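PDB 2WAD: penicillin-binding protein 2B from Streptococcus pneumoniae, which acts as a peptidoglycan transpeptidase, cross-linking peptides of adjacent glycan strands in the cell wall during peripheral growth, and binds penicillin. Local coordinates for residues G539-I550 with I563-V574. Sequence-based numbering, arbitrary orientation.
Unlike the reference sequence in segment 539-550: Leu542 (reference Val), His545 (reference Arg). Unlike the reference sequence in segment 563-574: Ala565 (reference Gln), Ile566 (reference Leu), Asp567 (reference Gln), Thr568 (reference Pro), Lys569 (reference Thr), Ile571 (reference Met).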
loop_
_atom_site.group_PDB
_atom_site.type_symbol
_atom_site.label_atom_id
_atom_site.label_comp_id
_atom_site.label_asym_id
_atom_site.label_seq_id
_atom_site.Cartn_x
_atom_site.Cartn_y
_atom_site.Cartn_z
ATOM N N GLY A 539 2.585 -1.715 -25.142
ATOM C CA GLY A 539 2.629 -3.129 -24.759
ATOM C C GLY A 539 3.666 -3.445 -23.698
ATOM O O GLY A 539 3.754 -4.562 -23.219
ATOM N N VAL A 540 4.479 -2.472 -23.335
ATOM C CA VAL A 540 5.428 -2.656 -22.243
ATOM C C VAL A 540 4.852 -2.214 -20.897
ATOM O O VAL A 540 4.685 -1.036 -20.595
ATOM C CB VAL A 540 6.762 -1.931 -22.495
ATOM C CG1 VAL A 540 7.658 -2.057 -21.263
ATOM C CG2 VAL A 540 7.426 -2.487 -23.765
ATOM N N ARG A 541 4.552 -3.211 -20.081
ATOM C CA ARG A 541 3.837 -2.988 -18.841
ATOM C C ARG A 541 4.823 -2.613 -17.748
ATOM O O ARG A 541 5.858 -3.248 -17.597
ATOM C CB ARG A 541 3.160 -4.292 -18.489
ATOM C CG ARG A 541 2.363 -4.280 -17.200
ATOM C CD ARG A 541 1.722 -5.655 -17.119
ATOM N NE ARG A 541 1.268 -5.860 -15.768
ATOM C CZ ARG A 541 1.626 -6.864 -14.986
ATOM N NH1 ARG A 541 2.400 -7.843 -15.419
ATOM N NH2 ARG A 541 1.142 -6.881 -13.757
ATOM N N LEU A 542 4.515 -1.557 -17.010
ATOM C CA LEU A 542 5.458 -0.973 -16.069
ATOM C C LEU A 542 4.889 -1.032 -14.656
ATOM O O LEU A 542 3.694 -0.831 -14.453
ATOM C CB LEU A 542 5.727 0.479 -16.454
ATOM C CG LEU A 542 6.412 0.824 -17.787
ATOM C CD1 LEU A 542 6.774 2.325 -17.795
ATOM C CD2 LEU A 542 7.673 -0.019 -18.045
ATOM N N ALA A 543 5.733 -1.364 -13.680
ATOM C CA ALA A 543 5.295 -1.360 -12.298
ATOM C C ALA A 543 4.991 0.080 -11.908
ATOM O O ALA A 543 5.798 0.984 -12.159
ATOM C CB ALA A 543 6.376 -1.933 -11.374
ATOM N N PRO A 544 3.837 0.292 -11.255
ATOM C CA PRO A 544 3.495 1.604 -10.726
ATOM C C PRO A 544 4.315 1.858 -9.471
ATOM O O PRO A 544 4.583 0.935 -8.707
ATOM C CB PRO A 544 1.997 1.504 -10.395
ATOM C CG PRO A 544 1.586 0.104 -10.643
ATOM C CD PRO A 544 2.815 -0.722 -10.961
ATOM N N HIS A 545 4.797 3.084 -9.304
ATOM C CA HIS A 545 5.636 3.362 -8.154
ATOM C C HIS A 545 5.205 4.718 -7.604
ATOM O O HIS A 545 5.020 5.670 -8.372
ATOM C CB HIS A 545 7.151 3.243 -8.444
ATOM C CG HIS A 545 7.679 4.177 -9.494
ATOM N ND1 HIS A 545 8.255 5.390 -9.185
ATOM C CD2 HIS A 545 7.773 4.047 -10.837
ATOM C CE1 HIS A 545 8.654 5.979 -10.299
ATOM N NE2 HIS A 545 8.366 5.186 -11.316
ATOM N N ILE A 546 4.980 4.754 -6.293
ATOM C CA ILE A 546 4.525 5.947 -5.600
ATOM C C ILE A 546 5.726 6.796 -5.168
ATOM O O ILE A 546 5.629 8.022 -5.024
ATOM C CB ILE A 546 3.707 5.539 -4.358
ATOM C CG1 ILE A 546 2.464 4.752 -4.750
ATOM C CG2 ILE A 546 3.300 6.772 -3.558
ATOM C CD1 ILE A 546 1.906 3.841 -3.659
ATOM N N VAL A 547 6.862 6.135 -4.935
ATOM C CA VAL A 547 8.091 6.830 -4.576
ATOM C C VAL A 547 8.881 7.227 -5.817
ATOM O O VAL A 547 9.022 6.418 -6.729
ATOM C CB VAL A 547 8.958 6.000 -3.621
ATOM C CG1 VAL A 547 10.300 6.689 -3.428
ATOM C CG2 VAL A 547 8.243 5.817 -2.264
ATOM N N GLU A 548 9.374 8.466 -5.848
ATOM C CA GLU A 548 10.075 9.004 -7.015
ATOM C C GLU A 548 11.580 8.890 -6.860
ATOM O O GLU A 548 12.288 8.633 -7.838
ATOM C CB GLU A 548 9.693 10.469 -7.306
ATOM C CG GLU A 548 10.462 11.152 -8.462
ATOM C CD GLU A 548 11.816 11.725 -8.035
ATOM O OE1 GLU A 548 12.749 11.782 -8.863
ATOM O OE2 GLU A 548 11.983 12.122 -6.866
ATOM N N GLY A 549 12.074 9.090 -5.642
ATOM C CA GLY A 549 13.517 8.981 -5.401
ATOM C C GLY A 549 13.882 8.914 -3.930
ATOM O O GLY A 549 13.066 9.206 -3.067
ATOM N N ILE A 550 15.107 8.500 -3.633
ATOM C CA ILE A 550 15.594 8.570 -2.258
ATOM C C ILE A 550 16.523 9.763 -2.168
ATOM O O ILE A 550 17.379 9.930 -3.032
ATOM C CB ILE A 550 16.343 7.296 -1.852
ATOM C CG1 ILE A 550 15.385 6.092 -1.873
ATOM C CG2 ILE A 550 17.008 7.483 -0.501
ATOM C CD1 ILE A 550 15.690 5.095 -2.965
ATOM N N ILE A 563 19.829 11.064 -3.812
ATOM C CA ILE A 563 20.770 9.954 -3.680
ATOM C C ILE A 563 20.591 9.008 -4.865
ATOM O O ILE A 563 21.560 8.643 -5.529
ATOM C CB ILE A 563 20.597 9.169 -2.366
ATOM C CG1 ILE A 563 20.753 10.082 -1.150
ATOM C CG2 ILE A 563 21.593 8.017 -2.291
ATOM C CD1 ILE A 563 21.949 10.985 -1.230
ATOM N N GLN A 564 19.346 8.632 -5.141
ATOM C CA GLN A 564 19.046 7.628 -6.158
ATOM C C GLN A 564 17.575 7.680 -6.584
ATOM O O GLN A 564 16.678 7.520 -5.764
ATOM C CB GLN A 564 19.361 6.235 -5.608
ATOM C CG GLN A 564 18.910 5.077 -6.487
ATOM C CD GLN A 564 19.210 3.732 -5.852
ATOM O OE1 GLN A 564 20.223 3.558 -5.168
ATOM N NE2 GLN A 564 18.334 2.763 -6.082
ATOM N N ALA A 565 17.330 7.904 -7.867
ATOM C CA ALA A 565 15.969 7.929 -8.376
ATOM C C ALA A 565 15.457 6.497 -8.474
ATOM O O ALA A 565 16.237 5.575 -8.661
ATOM C CB ALA A 565 15.929 8.586 -9.737
ATOM N N ILE A 566 14.149 6.302 -8.348
ATOM C CA ILE A 566 13.588 4.972 -8.529
ATOM C C ILE A 566 13.376 4.710 -10.009
ATOM O O ILE A 566 12.557 5.352 -10.679
ATOM C CB ILE A 566 12.309 4.752 -7.710
ATOM C CG1 ILE A 566 12.685 4.588 -6.233
ATOM C CG2 ILE A 566 11.562 3.512 -8.214
ATOM C CD1 ILE A 566 11.537 4.868 -5.300
ATOM N N ASP A 567 14.161 3.770 -10.518
ATOM C CA ASP A 567 14.222 3.533 -11.948
ATOM C C ASP A 567 12.965 2.837 -12.477
ATOM O O ASP A 567 12.242 2.157 -11.752
ATOM C CB ASP A 567 15.494 2.741 -12.291
ATOM C CG ASP A 567 16.767 3.476 -11.890
ATOM O OD1 ASP A 567 16.783 4.732 -11.911
ATOM O OD2 ASP A 567 17.755 2.790 -11.545
ATOM N N THR A 568 12.688 3.027 -13.755
ATOM C CA THR A 568 11.499 2.443 -14.349
ATOM C C THR A 568 11.651 0.925 -14.434
ATOM O O THR A 568 12.708 0.442 -14.817
ATOM C CB THR A 568 11.301 3.000 -15.749
ATOM O OG1 THR A 568 10.952 4.382 -15.639
ATOM C CG2 THR A 568 10.198 2.240 -16.457
ATOM N N LYS A 569 10.603 0.174 -14.118
ATOM C CA LYS A 569 10.749 -1.274 -14.084
ATOM C C LYS A 569 9.802 -1.967 -15.048
ATOM O O LYS A 569 8.594 -1.954 -14.841
ATOM C CB LYS A 569 10.525 -1.796 -12.663
ATOM C CG LYS A 569 10.985 -3.233 -12.440
ATOM C CD LYS A 569 10.499 -3.756 -11.092
ATOM C CE LYS A 569 10.963 -2.874 -9.927
ATOM N NZ LYS A 569 10.356 -3.304 -8.629
ATOM N N GLU A 570 10.356 -2.566 -16.099
ATOM C CA GLU A 570 9.580 -3.303 -17.086
ATOM C C GLU A 570 9.271 -4.710 -16.580
ATOM O O GLU A 570 10.183 -5.416 -16.135
ATOM C CB GLU A 570 10.327 -3.384 -18.416
ATOM C CG GLU A 570 10.613 -2.037 -19.006
ATOM C CD GLU A 570 12.009 -1.538 -18.701
ATOM O OE1 GLU A 570 12.644 -2.039 -17.749
ATOM O OE2 GLU A 570 12.471 -0.640 -19.430
ATOM N N ILE A 571 7.999 -5.102 -16.636
ATOM C CA ILE A 571 7.550 -6.378 -16.082
ATOM C C ILE A 571 7.409 -7.460 -17.159
ATOM O O ILE A 571 7.750 -8.630 -16.942
ATOM C CB ILE A 571 6.200 -6.240 -15.328
ATOM C CG1 ILE A 571 6.314 -5.196 -14.206
ATOM C CG2 ILE A 571 5.737 -7.594 -14.737
ATOM C CD1 ILE A 571 5.050 -5.049 -13.352
ATOM N N ASN A 572 6.876 -7.059 -18.310
ATOM C CA ASN A 572 6.712 -7.929 -19.471
ATOM C C ASN A 572 6.351 -7.078 -20.678
ATOM O O ASN A 572 6.073 -5.885 -20.535
ATOM C CB ASN A 572 5.611 -8.962 -19.236
ATOM C CG ASN A 572 4.253 -8.327 -18.976
ATOM O OD1 ASN A 572 4.025 -7.795 -17.900
ATOM N ND2 ASN A 572 3.347 -8.399 -19.948
ATOM N N LYS A 573 6.358 -7.700 -21.856
ATOM C CA LYS A 573 5.905 -7.042 -23.077
ATOM C C LYS A 573 4.755 -7.871 -23.595
ATOM O O LYS A 573 4.953 -9.054 -23.808
ATOM C CB LYS A 573 6.997 -7.043 -24.148
ATOM C CG LYS A 573 6.706 -6.082 -25.280
ATOM C CD LYS A 573 7.688 -6.215 -26.439
ATOM C CE LYS A 573 7.454 -5.134 -27.479
ATOM N NZ LYS A 573 6.018 -5.111 -27.850
ATOM N N VAL A 574 3.582 -7.266 -23.805
ATOM C CA VAL A 574 2.434 -7.978 -24.361
ATOM C C VAL A 574 2.792 -8.594 -25.720
ATOM O O VAL A 574 3.373 -7.932 -26.580
ATOM C CB VAL A 574 1.179 -7.051 -24.511
ATOM C CG1 VAL A 574 -0.023 -7.839 -25.118
ATOM C CG2 VAL A 574 0.812 -6.387 -23.140
HETATM O O HOH W 1 8.210 1.346 -12.975
HETATM O O HOH W 2 10.550 5.740 -12.855
HETATM O O HOH W 3 11.843 7.818 -10.201
#
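Arg541 runs out extended as far as NE, with CG anti to the backbone N (chi1 179°), while Asn572 turns its amide between its own N and carbonyl carbon (chi1 60°), and the two side chains meet. NH1 of Arg541 donates to OD1 of Asn572 at 3.0 Å; the oxygen lies in the guanidinium plane, but the amide is turned 53° against it. Ile571 lays CD1 over one guanidinium face, and Gln530 of helix 525-536 accepts from NH2, which together with the Asn572 bond helps fix the group's rotation. In the backbone ladder here, Ile571 N donates to Arg541 O (3.0 Å). Leu542 straddles Thr568 CG2 with CD1 and CD2, each 3.7 Å away.

The register then shifts by two before Gly549, and water bridges part of the gap, linking Ala543 O to Lys569 N and Glu548 O to Ile566 O. There His545 ND1 donates to Val547 O at 2.8 Å, and Ile566 CG2 sits over the ring face, a CH-pi contact. Farther along, Ile550 O accepts from both Ile563 N (2.8 Å) and Gln564 N (3.2 Å), a classic beta bulge. Within the transpeptidase domain, away from the catalytic serine, beta hairpin 547-553/559-565 thus continues, after a loop on each chain, into a two-stranded antiparallel ladder of 540-542 and 570-573.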